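Local coordinates for protein Alpha/beta hydrolase (Legionella pneumophila subsp. pneumophila str. Philadelphia 1, PDB 4EZI) that has no established function but adopts the alpha/beta-hydrolase fold and is probably a serine hydrolase, possibly with lipase activity on triacylglycerols, at residues Ala103-Ser108 with Phe357-Gln362; Pro309-Gly314 with Val363-Gln368. All coordinates share one frame; numbering follows the deposited sequence.

Contact 1 of 2, residues Ala103-Ser108 with Phe357-Gln362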
loop_
_atom_site.group_PDB
_atom_site.type_symbol
_atom_site.label_atom_id
_atom_site.label_comp_id
_atom_site.label_asym_id
_atom_site.label_seq_id
_atom_site.Cartn_x
_atom_site.Cartn_y
_atom_site.Cartn_z
ATOM N N ALA A 103 -8.610 -13.856 -3.009
ATOM C CA ALA A 103 -8.831 -14.850 -4.036
ATOM C C ALA A 103 -7.547 -15.148 -4.801
ATOM O O ALA A 103 -7.208 -16.302 -5.061
ATOM C CB ALA A 103 -9.955 -14.412 -4.957
ATOM N N ALA A 104 -6.849 -14.087 -5.193
ATOM C CA ALA A 104 -5.649 -14.248 -6.002
ATOM C C ALA A 104 -4.490 -14.833 -5.193
ATOM O O ALA A 104 -3.856 -15.791 -5.612
ATOM C CB ALA A 104 -5.280 -12.891 -6.635
ATOM N N TYR A 105 -4.203 -14.226 -4.049
ATOM C CA TYR A 105 -3.035 -14.604 -3.265
ATOM C C TYR A 105 -3.240 -15.807 -2.367
ATOM O O TYR A 105 -2.275 -16.530 -2.093
ATOM C CB TYR A 105 -2.566 -13.421 -2.419
ATOM C CG TYR A 105 -1.896 -12.316 -3.193
ATOM C CD1 TYR A 105 -0.685 -12.532 -3.817
ATOM C CD2 TYR A 105 -2.451 -11.033 -3.286
ATOM C CE1 TYR A 105 -0.042 -11.526 -4.529
ATOM C CE2 TYR A 105 -1.827 -10.016 -3.998
ATOM C CZ TYR A 105 -0.623 -10.265 -4.616
ATOM O OH TYR A 105 0.064 -9.274 -5.298
ATOM N N GLY A 106 -4.461 -15.968 -1.874
ATOM C CA GLY A 106 -4.800 -17.003 -0.919
ATOM C C GLY A 106 -5.468 -18.191 -1.576
ATOM O O GLY A 106 -4.878 -19.282 -1.654
ATOM N N ASN A 107 -6.697 -18.007 -2.057
ATOM C CA ASN A 107 -7.426 -19.150 -2.611
ATOM C C ASN A 107 -6.751 -19.759 -3.817
ATOM O O ASN A 107 -6.810 -20.974 -3.985
ATOM C CB ASN A 107 -8.870 -18.816 -2.956
ATOM C CG ASN A 107 -9.634 -18.227 -1.803
ATOM O OD1 ASN A 107 -9.522 -17.043 -1.546
ATOM N ND2 ASN A 107 -10.452 -19.043 -1.137
ATOM N N SER A 108 -6.133 -18.940 -4.667
ATOM C CA SER A 108 -5.419 -19.432 -5.837
ATOM C C SER A 108 -3.952 -19.711 -5.517
ATOM O O SER A 108 -3.516 -20.871 -5.583
ATOM C CB SER A 108 -5.549 -18.471 -7.033
ATOM O OG SER A 108 -4.794 -18.950 -8.121
ATOM N N PHE A 357 -4.724 -6.270 -13.928
ATOM C CA PHE A 357 -3.589 -6.693 -14.744
ATOM C C PHE A 357 -2.297 -6.665 -13.934
ATOM O O PHE A 357 -1.471 -7.582 -14.015
ATOM C CB PHE A 357 -3.450 -5.806 -15.991
ATOM C CG PHE A 357 -4.612 -5.898 -16.949
ATOM C CD1 PHE A 357 -5.742 -5.148 -16.738
ATOM C CD2 PHE A 357 -4.580 -6.735 -18.066
ATOM C CE1 PHE A 357 -6.829 -5.231 -17.577
ATOM C CE2 PHE A 357 -5.682 -6.815 -18.918
ATOM C CZ PHE A 357 -6.796 -6.072 -18.666
ATOM N N VAL A 358 -2.112 -5.614 -13.148
ATOM C CA VAL A 358 -0.960 -5.495 -12.266
ATOM C C VAL A 358 -0.985 -6.596 -11.199
ATOM O O VAL A 358 0.064 -7.221 -10.941
ATOM C CB VAL A 358 -0.870 -4.093 -11.658
ATOM C CG1 VAL A 358 0.174 -4.042 -10.543
ATOM C CG2 VAL A 358 -0.571 -3.064 -12.759
ATOM N N LEU A 359 -2.146 -6.850 -10.590
ATOM C CA LEU A 359 -2.232 -7.936 -9.610
ATOM C C LEU A 359 -1.795 -9.276 -10.218
ATOM O O LEU A 359 -1.103 -10.069 -9.573
ATOM C CB LEU A 359 -3.639 -7.983 -8.992
ATOM C CG LEU A 359 -3.979 -9.023 -7.906
ATOM C CD1 LEU A 359 -2.982 -9.045 -6.783
ATOM C CD2 LEU A 359 -5.392 -8.778 -7.363
ATOM N N LYS A 360 -2.239 -9.541 -11.441
ATOM C CA LYS A 360 -1.873 -10.796 -12.121
ATOM C C LYS A 360 -0.359 -10.894 -12.299
ATOM O O LYS A 360 0.235 -11.949 -12.045
ATOM C CB LYS A 360 -2.599 -10.889 -13.467
ATOM C CG LYS A 360 -2.319 -12.146 -14.276
ATOM C CD LYS A 360 -2.548 -13.424 -13.537
ATOM C CE LYS A 360 -2.605 -14.651 -14.495
ATOM N NZ LYS A 360 -1.720 -14.493 -15.694
ATOM N N GLU A 361 0.265 -9.790 -12.691
ATOM C CA GLU A 361 1.716 -9.756 -12.805
ATOM C C GLU A 361 2.411 -10.007 -11.486
ATOM O O GLU A 361 3.456 -10.669 -11.444
ATOM C CB GLU A 361 2.210 -8.458 -13.411
ATOM C CG GLU A 361 1.733 -8.160 -14.827
ATOM C CD GLU A 361 2.163 -9.164 -15.897
ATOM O OE1 GLU A 361 3.206 -9.830 -15.756
ATOM O OE2 GLU A 361 1.447 -9.253 -16.920
ATOM N N GLN A 362 1.879 -9.442 -10.406
ATOM C CA GLN A 362 2.470 -9.661 -9.082
ATOM C C GLN A 362 2.447 -11.140 -8.714
ATOM O O GLN A 362 3.463 -11.695 -8.306
ATOM C CB GLN A 362 1.732 -8.826 -8.016
ATOM C CG GLN A 362 1.943 -7.338 -8.190
ATOM C CD GLN A 362 1.011 -6.503 -7.325
ATOM O OE1 GLN A 362 -0.116 -6.893 -7.036
ATOM N NE2 GLN A 362 1.477 -5.335 -6.902
#

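Contact 2 of 2, residues Pro309-Gly314 with Val363-Gln368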
loop_
_atom_site.group_PDB
_atom_site.type_symbol
_atom_site.label_atom_id
_atom_site.label_comp_id
_atom_site.label_asym_id
_atom_site.label_seq_id
_atom_site.Cartn_x
_atom_site.Cartn_y
_atom_site.Cartn_z
ATOM N N PRO A 309 14.694 -10.131 -5.422
ATOM C CA PRO A 309 14.184 -9.764 -6.736
ATOM C C PRO A 309 13.061 -8.747 -6.632
ATOM O O PRO A 309 12.170 -8.887 -5.772
ATOM C CB PRO A 309 13.676 -11.100 -7.291
ATOM C CG PRO A 309 14.489 -12.130 -6.587
ATOM C CD PRO A 309 14.776 -11.596 -5.224
ATOM N N LEU A 310 13.098 -7.772 -7.529
ATOM C CA LEU A 310 12.235 -6.601 -7.472
ATOM C C LEU A 310 11.627 -6.311 -8.838
ATOM O O LEU A 310 12.355 -6.127 -9.816
ATOM C CB LEU A 310 13.042 -5.397 -6.981
ATOM C CG LEU A 310 12.349 -4.039 -6.942
ATOM C CD1 LEU A 310 11.190 -4.050 -5.950
ATOM C CD2 LEU A 310 13.368 -2.954 -6.597
ATOM N N LEU A 311 10.298 -6.221 -8.861
ATOM C CA LEU A 311 9.544 -5.903 -10.060
ATOM C C LEU A 311 8.751 -4.617 -9.838
ATOM O O LEU A 311 7.886 -4.602 -8.995
ATOM C CB LEU A 311 8.568 -7.030 -10.424
ATOM C CG LEU A 311 7.610 -6.732 -11.575
ATOM C CD1 LEU A 311 8.342 -6.516 -12.870
ATOM C CD2 LEU A 311 6.527 -7.795 -11.732
ATOM N N LEU A 312 9.021 -3.569 -10.609
ATOM C CA LEU A 312 8.230 -2.349 -10.555
ATOM C C LEU A 312 7.210 -2.469 -11.679
ATOM O O LEU A 312 7.579 -2.394 -12.857
ATOM C CB LEU A 312 9.112 -1.109 -10.754
ATOM C CG LEU A 312 10.385 -1.021 -9.917
ATOM C CD1 LEU A 312 11.051 0.351 -10.168
ATOM C CD2 LEU A 312 10.113 -1.288 -8.415
ATOM N N VAL A 313 5.948 -2.697 -11.338
ATOM C CA VAL A 313 4.929 -2.981 -12.339
ATOM C C VAL A 313 3.779 -1.965 -12.260
ATOM O O VAL A 313 3.232 -1.719 -11.188
ATOM C CB VAL A 313 4.451 -4.455 -12.252
ATOM C CG1 VAL A 313 4.056 -4.869 -10.815
ATOM C CG2 VAL A 313 3.341 -4.721 -13.251
ATOM N N GLY A 314 3.415 -1.421 -13.417
ATOM C CA GLY A 314 2.410 -0.381 -13.504
ATOM C C GLY A 314 1.856 -0.287 -14.900
ATOM O O GLY A 314 1.852 -1.288 -15.635
ATOM N N VAL A 363 1.288 -11.764 -8.852
ATOM C CA VAL A 363 1.168 -13.197 -8.548
ATOM C C VAL A 363 2.152 -14.032 -9.379
ATOM O O VAL A 363 2.835 -14.907 -8.871
ATOM C CB VAL A 363 -0.288 -13.740 -8.759
ATOM C CG1 VAL A 363 -0.335 -15.287 -8.554
ATOM C CG2 VAL A 363 -1.277 -13.024 -7.848
ATOM N N ASP A 364 2.222 -13.724 -10.668
ATOM C CA ASP A 364 3.107 -14.469 -11.563
ATOM C C ASP A 364 4.581 -14.293 -11.183
ATOM O O ASP A 364 5.372 -15.239 -11.262
ATOM C CB ASP A 364 2.881 -14.063 -13.003
ATOM C CG ASP A 364 1.589 -14.587 -13.580
ATOM O OD1 ASP A 364 0.996 -15.538 -13.035
ATOM O OD2 ASP A 364 1.190 -14.063 -14.643
ATOM N N PHE A 365 4.959 -13.087 -10.786
ATOM C CA PHE A 365 6.312 -12.823 -10.324
ATOM C C PHE A 365 6.644 -13.633 -9.075
ATOM O O PHE A 365 7.706 -14.259 -8.995
ATOM C CB PHE A 365 6.473 -11.333 -10.056
ATOM C CG PHE A 365 7.881 -10.874 -9.811
ATOM C CD1 PHE A 365 8.837 -10.935 -10.810
ATOM C CD2 PHE A 365 8.247 -10.351 -8.584
ATOM C CE1 PHE A 365 10.125 -10.458 -10.594
ATOM C CE2 PHE A 365 9.526 -9.895 -8.348
ATOM C CZ PHE A 365 10.464 -9.935 -9.369
ATOM N N PHE A 366 5.727 -13.664 -8.124
ATOM C CA PHE A 366 5.951 -14.423 -6.910
ATOM C C PHE A 366 6.047 -15.916 -7.182
ATOM O O PHE A 366 6.911 -16.611 -6.629
ATOM C CB PHE A 366 4.865 -14.127 -5.875
ATOM C CG PHE A 366 4.868 -12.695 -5.400
ATOM C CD1 PHE A 366 5.999 -11.885 -5.552
ATOM C CD2 PHE A 366 3.727 -12.142 -4.844
ATOM C CE1 PHE A 366 5.995 -10.592 -5.117
ATOM C CE2 PHE A 366 3.725 -10.821 -4.393
ATOM C CZ PHE A 366 4.856 -10.045 -4.532
ATOM N N LYS A 367 5.225 -16.409 -8.086
ATOM C CA LYS A 367 5.292 -17.825 -8.456
ATOM C C LYS A 367 6.658 -18.189 -9.056
ATOM O O LYS A 367 7.196 -19.271 -8.783
ATOM C CB LYS A 367 4.163 -18.180 -9.409
ATOM C CG LYS A 367 2.789 -18.258 -8.737
ATOM C CD LYS A 367 2.647 -19.558 -7.948
ATOM C CE LYS A 367 1.511 -19.493 -6.952
ATOM N NZ LYS A 367 1.518 -20.702 -6.066
ATOM N N GLN A 368 7.236 -17.278 -9.844
ATOM C CA GLN A 368 8.551 -17.488 -10.422
ATOM C C GLN A 368 9.578 -17.723 -9.332
ATOM O O GLN A 368 10.414 -18.616 -9.453
ATOM C CB GLN A 368 8.949 -16.301 -11.292
ATOM C CG GLN A 368 10.316 -16.439 -11.929
ATOM C CD GLN A 368 10.686 -15.266 -12.814
ATOM O OE1 GLN A 368 9.821 -14.533 -13.304
ATOM N NE2 GLN A 368 11.988 -15.096 -13.034
#

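Contact 1 of 2, residues Ala103-Ser108 with Phe357-Gln362
Tyr105 carries its CG opposite the carbonyl carbon (chi1 -73°), which sends the phenol across the gap between two helices until it meets Gln362. The glutamine has the same kind of first torsion and a chain extended beyond CG, which brings its amide to the end of the phenol. There Tyr105 OH donates to Gln362 OE1 over 3.0 Å. OE1 lies at the edge of the ring, near its plane. The bond is weak: the angle from Tyr105 CZ through OH to Gln362 OE1 is about 147°, too open for the hydroxyl hydrogen to point straight at OE1. The same hydroxyl also sits against the aliphatic base of the glutamine, with Tyr105 OH 3.2 Å from Gln362 CB.

A second, apolar part of the contact lies nearer helix 99-108. Leu359 CD2 approaches Ala104 CB at 4.2 Å, and its other methyl lies obliquely to the tyrosine ring. Leu359 has two deposited conformers; these contacts hold for the one given, and the fit is therefore tentative. Small Ala104 marks the closest backbone approach, its CA 8.0 Å from Lys360 CA. The short axes approach to 10.7 Å, at a crossing angle of -42°. Helix 99-108 itself has a wider pi-type turn, in which Ser108 N bonds to Ala103 O at 2.9 Å.

The amide's other end is gripped more firmly, since Gln362 NE2 donates to the carbonyl oxygens of both Ala195 and Gly167. Those two bonds fix the amide's rotation and present OE1 to the phenol. Chemically, one buried glutamine thus bonds to two strand carbonyls and accepts a weak bond from the phenol, tying the C-terminal helix to the central sheet beside the probable nucleophile elbow.

Contact 2 of 2, residues Pro309-Gly314 with Val363-Gln368
Phe365 brings helix 355-370 against the start of strand 310-314, its ring packing on Pro309 and Leu311. Taken in order, the helix segment begins at Val363, whose carbonyl O accepts from Lys367 N at 2.9 Å, the usual helical spacing.

Phe365 follows two residues later and carries the contact. With CG anti to the backbone N (chi1 -169°), one ring face comes under Leu311 CB and the CE2/CZ end points at the Pro309-Leu310 backbone. Leu311 CB stands 3.5 Å from the ring centroid and only 8° off the ring normal, which meets the geometry of a CH-pi interaction. Leu311 CD2 extends the cover toward the root of the ring, 3.9 Å from Phe365 CG. The ring's far end meets the residue before the strand: Pro309 CB lies 4.0 Å from Phe365 CZ, and Pro309 O approaches Phe365 CE2 at 3.8 Å from the edge, near the ring plane. Pro309 C and Leu310 N also lie at that edge, in plane, while Leu310 C comes obliquely to within 3.8 Å of Phe365 CZ. Within the helix, Phe369 meets Phe365 edge-to-face.

The next aromatic, Phe366, starts away from the strand, though its ring end swings back nearer, and meets the Tyr164 ring of strand 162-168.

Leu311 also packs on Trp341 and Lys343 of the adjoining strand. Between the two segments the cohesion is apolar: a CH-pi contact at its centre and aliphatic contacts around it hold the helix to strand 310-314 through dispersion and shape, without a hydrogen bond between them.

Overall arrangement
Contacts 1 and 2 have centres 11 Å apart and use consecutive segments, 357-362 and 363-368, of helix 355-370, the last helix of the chain. Their other partners lie on helix 99-108 and strand 310-314. In sequence the order is 103-108, 309-314, 357-362, 363-368, so the segments of the two contacts alternate. The contacts touch: Tyr105 CE1 lies 3.8 Å from Val363 CG2, and Glu361 CB lies 3.9 Å from Val313 CG2. Strand 310-314 is second from one end of the mixed sheet. The C-terminal helix thus joins an early helix to a late strand, following His351, which with Ser169 and Asp318 probably forms the catalytic triad.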